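PDB 3JZ3: sensor protein QseC from Escherichia coli, which autophosphorylates on a histidine at the expense of ATP, activates the flagella regulon and may pass the phosphoryl group to its partner QseB. Local coordinates for residues V55-L58 with L59-R63; L81-S84 with S85-I89; L126-A129 with V130-P134. All blocks are in the same frame, centred on the assembly; numbering follows the deposited sequence.

Contact 1 of 3, residues V55-L58 with L59-R63; sequences VDQL and LTLSR
Thr-60 carries OG1 beside its own backbone N, opposite its carbonyl carbon (chi1 -45°), and this turns the hydroxyl back along the helix onto Asp-56. Thr-60 OG1 gives its proton to Asp-56 O at 2.8 Å. Thr-60 N bonds to the same oxygen at 3.1 Å, from the other face of the carbonyl plane. Asp-56 O thus has two donors from one residue. The carboxylate of Asp-56 is engaged away from this turn, in a salt bridge to Arg-189 of helix 186-193.

Two residues on, Ser-62 N bonds to Leu-58 O at 3.1 Å. Its chi1 of 59° sets OG between backbone N and carbonyl carbon. Ser-62 OG lies 2.7 Å from Leu-58 O and 2.8 Å from Leu-59 O. Leu-61 lies alongside Gln-57, with Leu-61 CD1 4.0 Å from Gln-57 CG. The Gln-57 amide is held by backbone atoms of Asn-69 and Gln-71 of the second subunit.

Arg-63, with positive phi, ends helix 42-61 in a Schellman motif. This is the last turn of a helix of the dimerisation and phosphoacceptor domain, and Val-55 packs on Leu-58 of the second subunit. The Thr-60 hydroxyl bond fixes that side chain's rotation, while the Ser-62 proton can serve either of two carbonyls.

Contact 2 of 3, residues L81-S84 with S85-I89; sequences LLQS and SVMDI
Ser-85 lies one turn beyond Leu-81, and its side chain folds back against that residue's carbonyl. Ser-85 CB sits 3.3 Å from Leu-81 O and also rests near Leu-82 O. From CB the hydroxyl turns beside the backbone N (chi1 -70°), which carries Ser-85 OG to 2.9 Å from Leu-81 O. That is hydrogen-bonding distance, but the proton has another acceptor within reach, so its use here is not settled. Ser-85 N bonds to the same Leu-81 O at 3.0 Å. It comes in tilted 35° from the carbonyl plane. This backbone N-H is a donor to Leu-81 O independent of the hydroxyl.

The turn belongs to helix 78-95 of the histidine kinase core. This helix packs on helix 115-131 and on strand 99-104, as in the alpha/beta sandwich of the GHKL ATPases. Ser-85 and Leu-82 both meet Val-122 of helix 115-131. Val-86 and Ile-89 reach Val-100 of the strand, and Ile-89 also meets helix 115-131.

Val-86 N bonds to Leu-82 O at 2.8 Å, and the methyl CG2 of Val-86 sits 3.3 Å from that oxygen. Met-87 is a selenomethionine. Met-87 CG lies 3.3 Å from Gln-83 O, and the chain then bends at chi2 and chi3, taking the selenium away from the preceding turn. Asp-88 N donates to Ser-84 O at 3.0 Å. Asp-88 CG lies 3.6 Å from Ser-84 O; the carboxylate is near this oxygen but not bonded to it. It has a long, weak ion pair with Arg-123, and Asp-88 also packs on Leu-44 of the second subunit.

Contact 3 of 3, residues L126-A129 with V130-P134; sequences LDNA and VRYSP
The Tyr-132 ring meets the Asn-128 side chain at its edge. Asn-128 OD1 lies near the ring plane, 3.3 Å from CD2 and 3.4 Å from CE2 of Tyr-132. The backbone oxygen Asn-128 O also lies in the ring plane, at the CD2 corner. Both oxygens therefore face the weakly positive rim of C-H groups, not the pi cloud. The amide plane stands 76° to the ring. Asn-128 has CG anti to the backbone N (chi1 178°), which sends its amide forward along the helix to the tyrosine.

Here helix 115-131 ends: Tyr-132 is the first residue to leave helical backbone angles. The helix belongs to the ATP-binding domain, of the type shared with DNA gyrase B and Hsp90. In related histidine kinases the corresponding helix carries the N box, which lines the nucleotide pocket.

The bonding weakens towards the end. Val-130 N still bonds to Leu-126 O at 2.9 Å, while the bonds of Arg-131 N to Asp-127 O and of Tyr-132 N to Asn-128 O are weak. Ser-133 then uses its side chain: Ser-133 OG donates to Ala-129 O at 2.6 Å. Its chi1 of -84° places OG beside the backbone N and facing that last turn. Ala-129 and Ser-133 both rest on Val-139 of strand 138-143 and on Asp-152. On another side of the helix, Val-130 packs against Ile-89 of helix 78-95.

Overall arrangement
None of the three contacts closes a long loop; each is local to its own helix, contacts 1 and 3 running on into the loop that follows. They come in series, without nesting or crossing. Contact 1 ends helix 42-61, which meets the second subunit. The chain then passes through strand 74-77 into helix 78-95, where contact 2 lies. Strands 99-104 and 110-113 lead on to helix 115-131, whose end is contact 3. Contacts 2 and 3 touch: Ser-85 packs on Leu-126, and Ile-89 on Asp-127, joining two helices of the ATP-binding domain. Contact 1 stands apart, its nearest atoms about 13 Å from either of the others.

Contact 1 of 3, residues V55-L58 with L59-R63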
loop_
_atom_site.group_PDB
_atom_site.type_symbol
_atom_site.label_atom_id
_atom_site.label_comp_id
_atom_site.label_asym_id
_atom_site.label_seq_id
_atom_site.Cartn_x
_atom_site.Cartn_y
_atom_site.Cartn_z
ATOM N N VAL B 55 3.783 -4.367 6.596
ATOM C CA VAL B 55 4.134 -3.183 7.384
ATOM C C VAL B 55 4.162 -3.503 8.880
ATOM O O VAL B 55 5.006 -2.980 9.612
ATOM C CB VAL B 55 3.211 -1.971 7.065
ATOM C CG1 VAL B 55 3.495 -0.805 7.996
ATOM C CG2 VAL B 55 3.391 -1.532 5.613
ATOM N N ASP B 56 3.254 -4.375 9.322
ATOM C CA ASP B 56 3.275 -4.883 10.695
ATOM C C ASP B 56 4.609 -5.547 11.017
ATOM O O ASP B 56 5.228 -5.240 12.038
ATOM C CB ASP B 56 2.131 -5.873 10.933
ATOM C CG ASP B 56 2.044 -6.344 12.383
ATOM O OD1 ASP B 56 2.377 -5.564 13.304
ATOM O OD2 ASP B 56 1.632 -7.502 12.600
ATOM N N GLN B 57 5.046 -6.453 10.143
ATOM C CA GLN B 57 6.321 -7.144 10.318
ATOM C C GLN B 57 7.476 -6.148 10.348
ATOM O O GLN B 57 8.326 -6.208 11.236
ATOM C CB GLN B 57 6.532 -8.187 9.220
ATOM C CG GLN B 57 7.820 -8.992 9.373
ATOM C CD GLN B 57 7.909 -10.170 8.420
ATOM O OE1 GLN B 57 7.422 -10.118 7.287
ATOM N NE2 GLN B 57 8.537 -11.242 8.877
ATOM N N LEU B 58 7.484 -5.217 9.396
ATOM C CA LEU B 58 8.552 -4.220 9.311
ATOM C C LEU B 58 8.590 -3.275 10.516
ATOM O O LEU B 58 9.668 -2.856 10.942
ATOM C CB LEU B 58 8.466 -3.429 8.002
ATOM C CG LEU B 58 8.727 -4.191 6.698
ATOM C CD1 LEU B 58 8.578 -3.265 5.499
ATOM C CD2 LEU B 58 10.097 -4.851 6.692
ATOM N N LEU B 59 7.416 -2.951 11.064
ATOM C CA LEU B 59 7.324 -2.135 12.279
ATOM C C LEU B 59 7.965 -2.839 13.469
ATOM O O LEU B 59 8.746 -2.232 14.209
ATOM C CB LEU B 59 5.867 -1.793 12.611
ATOM C CG LEU B 59 5.196 -0.581 11.956
ATOM C CD1 LEU B 59 3.732 -0.557 12.344
ATOM C CD2 LEU B 59 5.869 0.728 12.348
ATOM N N THR B 60 7.626 -4.115 13.639
ATOM C CA THR B 60 8.151 -4.944 14.717
ATOM C C THR B 60 9.673 -5.091 14.626
ATOM O O THR B 60 10.379 -4.852 15.608
ATOM C CB THR B 60 7.498 -6.347 14.712
ATOM O OG1 THR B 60 6.082 -6.225 14.522
ATOM C CG2 THR B 60 7.768 -7.073 16.018
ATOM N N LEU B 61 10.169 -5.471 13.448
ATOM C CA LEU B 61 11.603 -5.700 13.243
ATOM C C LEU B 61 12.430 -4.438 13.447
ATOM O O LEU B 61 13.543 -4.501 13.971
ATOM C CB LEU B 61 11.880 -6.290 11.856
ATOM C CG LEU B 61 11.253 -7.640 11.500
ATOM C CD1 LEU B 61 11.611 -8.024 10.077
ATOM C CD2 LEU B 61 11.681 -8.726 12.474
ATOM N N SER B 62 11.876 -3.298 13.039
ATOM C CA SER B 62 12.530 -1.999 13.213
ATOM C C SER B 62 12.460 -1.504 14.661
ATOM O O SER B 62 13.108 -0.514 15.014
ATOM C CB SER B 62 11.901 -0.964 12.280
ATOM O OG SER B 62 10.513 -0.834 12.533
ATOM N N ARG B 63 11.684 -2.213 15.485
ATOM C CA ARG B 63 11.380 -1.839 16.879
ATOM C C ARG B 63 11.225 -0.324 17.074
ATOM O O ARG B 63 11.942 0.309 17.855
ATOM C CB ARG B 63 12.355 -2.488 17.884
ATOM C CG ARG B 63 13.843 -2.173 17.700
ATOM C CD ARG B 63 14.734 -3.108 18.523
ATOM N NE ARG B 63 14.342 -3.192 19.933
ATOM C CZ ARG B 63 13.836 -4.276 20.520
ATOM N NH1 ARG B 63 13.657 -5.399 19.835
ATOM N NH2 ARG B 63 13.514 -4.239 21.804
#

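Contact 2 of 3, residues L81-S84 with S85-I89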
loop_
_atom_site.group_PDB
_atom_site.type_symbol
_atom_site.label_atom_id
_atom_site.label_comp_id
_atom_site.label_asym_id
_atom_site.label_seq_id
_atom_site.Cartn_x
_atom_site.Cartn_y
_atom_site.Cartn_z
ATOM N N LEU B 81 -9.355 11.775 7.419
ATOM C CA LEU B 81 -8.882 10.394 7.490
ATOM C C LEU B 81 -10.034 9.390 7.598
ATOM O O LEU B 81 -10.049 8.376 6.897
ATOM C CB LEU B 81 -7.934 10.232 8.680
ATOM C CG LEU B 81 -7.310 8.863 8.964
ATOM C CD1 LEU B 81 -6.137 8.617 8.043
ATOM C CD2 LEU B 81 -6.870 8.772 10.417
ATOM N N LEU B 82 -10.991 9.673 8.477
ATOM C CA LEU B 82 -12.129 8.785 8.665
ATOM C C LEU B 82 -13.069 8.824 7.469
ATOM O O LEU B 82 -13.479 7.777 6.966
ATOM C CB LEU B 82 -12.882 9.111 9.956
ATOM C CG LEU B 82 -12.180 8.850 11.290
ATOM C CD1 LEU B 82 -13.165 9.053 12.419
ATOM C CD2 LEU B 82 -11.588 7.452 11.361
ATOM N N GLN B 83 -13.393 10.029 7.012
ATOM C CA GLN B 83 -14.258 10.198 5.850
ATOM C C GLN B 83 -13.666 9.520 4.614
ATOM O O GLN B 83 -14.357 8.778 3.916
ATOM C CB GLN B 83 -14.549 11.677 5.593
ATOM C CG GLN B 83 -14.980 11.971 4.164
ATOM C CD GLN B 83 -15.970 13.104 4.056
ATOM O OE1 GLN B 83 -16.182 13.868 5.003
ATOM N NE2 GLN B 83 -16.588 13.223 2.887
ATOM N N SER B 84 -12.382 9.770 4.370
ATOM C CA SER B 84 -11.650 9.159 3.268
ATOM C C SER B 84 -11.645 7.630 3.349
ATOM O O SER B 84 -11.836 6.954 2.336
ATOM C CB SER B 84 -10.218 9.699 3.228
ATOM O OG SER B 84 -9.383 8.883 2.431
ATOM N N SER B 85 -11.417 7.096 4.549
ATOM C CA SER B 85 -11.469 5.655 4.782
ATOM C C SER B 85 -12.864 5.101 4.513
ATOM O O SER B 85 -13.007 4.043 3.893
ATOM C CB SER B 85 -11.044 5.319 6.209
ATOM O OG SER B 85 -9.662 5.548 6.390
ATOM N N VAL B 86 -13.888 5.823 4.967
ATOM C CA VAL B 86 -15.264 5.431 4.699
ATOM C C VAL B 86 -15.494 5.420 3.190
ATOM O O VAL B 86 -16.110 4.492 2.662
ATOM C CB VAL B 86 -16.288 6.338 5.438
ATOM C CG1 VAL B 86 -17.699 6.132 4.897
ATOM C CG2 VAL B 86 -16.264 6.054 6.932
HETATM N N MSE B 87 -14.952 6.429 2.504
HETATM C CA MSE B 87 -15.098 6.573 1.052
HETATM C C MSE B 87 -14.515 5.416 0.255
HETATM O O MSE B 87 -15.089 5.003 -0.751
HETATM C CB MSE B 87 -14.527 7.908 0.565
HETATM C CG MSE B 87 -15.451 9.103 0.791
HETATM SE SE MSE B 87 -17.301 8.786 0.220
HETATM C CE MSE B 87 -17.929 7.750 1.738
ATOM N N ASP B 88 -13.379 4.899 0.710
ATOM C CA ASP B 88 -12.746 3.744 0.085
ATOM C C ASP B 88 -13.657 2.524 0.121
ATOM O O ASP B 88 -13.591 1.663 -0.760
ATOM C CB ASP B 88 -11.428 3.413 0.792
ATOM C CG ASP B 88 -10.304 4.368 0.427
ATOM O OD1 ASP B 88 -10.356 4.979 -0.664
ATOM O OD2 ASP B 88 -9.356 4.497 1.233
ATOM N N ILE B 89 -14.516 2.483 1.137
ATOM C CA ILE B 89 -15.298 1.305 1.492
ATOM C C ILE B 89 -16.761 1.392 1.066
ATOM O O ILE B 89 -17.358 0.386 0.688
ATOM C CB ILE B 89 -15.203 1.056 3.031
ATOM C CG1 ILE B 89 -13.887 0.358 3.384
ATOM C CG2 ILE B 89 -16.399 0.272 3.573
ATOM C CD1 ILE B 89 -13.706 -1.011 2.745
#

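Contact 3 of 3, residues L126-A129 with V130-P134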
loop_
_atom_site.group_PDB
_atom_site.type_symbol
_atom_site.label_atom_id
_atom_site.label_comp_id
_atom_site.label_asym_id
_atom_site.label_seq_id
_atom_site.Cartn_x
_atom_site.Cartn_y
_atom_site.Cartn_z
ATOM N N LEU B 126 -12.258 -0.993 10.015
ATOM C CA LEU B 126 -13.387 -0.861 9.105
ATOM C C LEU B 126 -13.680 -2.143 8.346
ATOM O O LEU B 126 -14.826 -2.577 8.292
ATOM C CB LEU B 126 -13.158 0.283 8.119
ATOM C CG LEU B 126 -13.741 1.638 8.499
ATOM C CD1 LEU B 126 -13.351 2.662 7.458
ATOM C CD2 LEU B 126 -15.251 1.544 8.610
ATOM N N ASP B 127 -12.642 -2.733 7.754
ATOM C CA ASP B 127 -12.763 -4.012 7.052
ATOM C C ASP B 127 -13.266 -5.110 7.980
ATOM O O ASP B 127 -14.102 -5.922 7.584
ATOM C CB ASP B 127 -11.423 -4.423 6.432
ATOM C CG ASP B 127 -10.996 -3.512 5.291
ATOM O OD1 ASP B 127 -11.816 -2.693 4.821
ATOM O OD2 ASP B 127 -9.829 -3.618 4.861
ATOM N N ASN B 128 -12.756 -5.122 9.211
ATOM C CA ASN B 128 -13.204 -6.052 10.239
ATOM C C ASN B 128 -14.683 -5.865 10.594
ATOM O O ASN B 128 -15.412 -6.847 10.774
ATOM C CB ASN B 128 -12.329 -5.929 11.490
ATOM C CG ASN B 128 -12.782 -6.844 12.620
ATOM O OD1 ASN B 128 -13.104 -8.013 12.400
ATOM N ND2 ASN B 128 -12.802 -6.314 13.841
ATOM N N ALA B 129 -15.120 -4.609 10.686
ATOM C CA ALA B 129 -16.508 -4.297 11.034
ATOM C C ALA B 129 -17.483 -4.640 9.907
ATOM O O ALA B 129 -18.599 -5.085 10.168
ATOM C CB ALA B 129 -16.649 -2.842 11.441
ATOM N N VAL B 130 -17.058 -4.434 8.661
ATOM C CA VAL B 130 -17.880 -4.771 7.494
ATOM C C VAL B 130 -17.947 -6.293 7.294
ATOM O O VAL B 130 -18.921 -6.820 6.740
ATOM C CB VAL B 130 -17.339 -4.080 6.210
ATOM C CG1 VAL B 130 -18.053 -4.583 4.960
ATOM C CG2 VAL B 130 -17.486 -2.570 6.316
ATOM N N ARG B 131 -16.861 -7.000 7.805
ATOM C CA ARG B 131 -16.737 -8.443 7.483
ATOM C C ARG B 131 -17.693 -9.283 8.338
ATOM O O ARG B 131 -18.348 -10.200 7.835
ATOM C CB ARG B 131 -15.279 -8.886 7.676
ATOM C CG ARG B 131 -15.020 -10.374 7.594
ATOM C CD ARG B 131 -13.591 -10.674 8.004
ATOM N NE ARG B 131 -13.233 -12.071 7.757
ATOM C CZ ARG B 131 -12.770 -12.534 6.597
ATOM N NH1 ARG B 131 -12.604 -11.714 5.556
ATOM N NH2 ARG B 131 -12.473 -13.827 6.475
ATOM N N TYR B 132 -17.782 -8.954 9.631
ATOM C CA TYR B 132 -18.649 -9.683 10.548
ATOM C C TYR B 132 -20.022 -9.020 10.690
ATOM O O TYR B 132 -20.793 -9.349 11.597
ATOM C CB TYR B 132 -17.959 -9.854 11.904
ATOM C CG TYR B 132 -16.744 -10.754 11.835
ATOM C CD1 TYR B 132 -16.871 -12.138 11.953
ATOM C CD2 TYR B 132 -15.470 -10.225 11.637
ATOM C CE1 TYR B 132 -15.760 -12.972 11.883
ATOM C CE2 TYR B 132 -14.353 -11.048 11.564
ATOM C CZ TYR B 132 -14.506 -12.418 11.688
ATOM O OH TYR B 132 -13.402 -13.238 11.618
ATOM N N SER B 133 -20.319 -8.094 9.782
ATOM C CA SER B 133 -21.638 -7.480 9.706
ATOM C C SER B 133 -22.569 -8.355 8.880
ATOM O O SER B 133 -22.243 -8.700 7.741
ATOM C CB SER B 133 -21.561 -6.083 9.085
ATOM O OG SER B 133 -21.215 -5.111 10.050
ATOM N N PRO B 134 -23.728 -8.730 9.457
ATOM C CA PRO B 134 -24.755 -9.432 8.689
ATOM C C PRO B 134 -25.400 -8.500 7.667
ATOM O O PRO B 134 -25.425 -7.284 7.875
ATOM C CB PRO B 134 -25.773 -9.841 9.757
ATOM C CG PRO B 134 -25.593 -8.856 10.853
ATOM C CD PRO B 134 -24.131 -8.529 10.862
#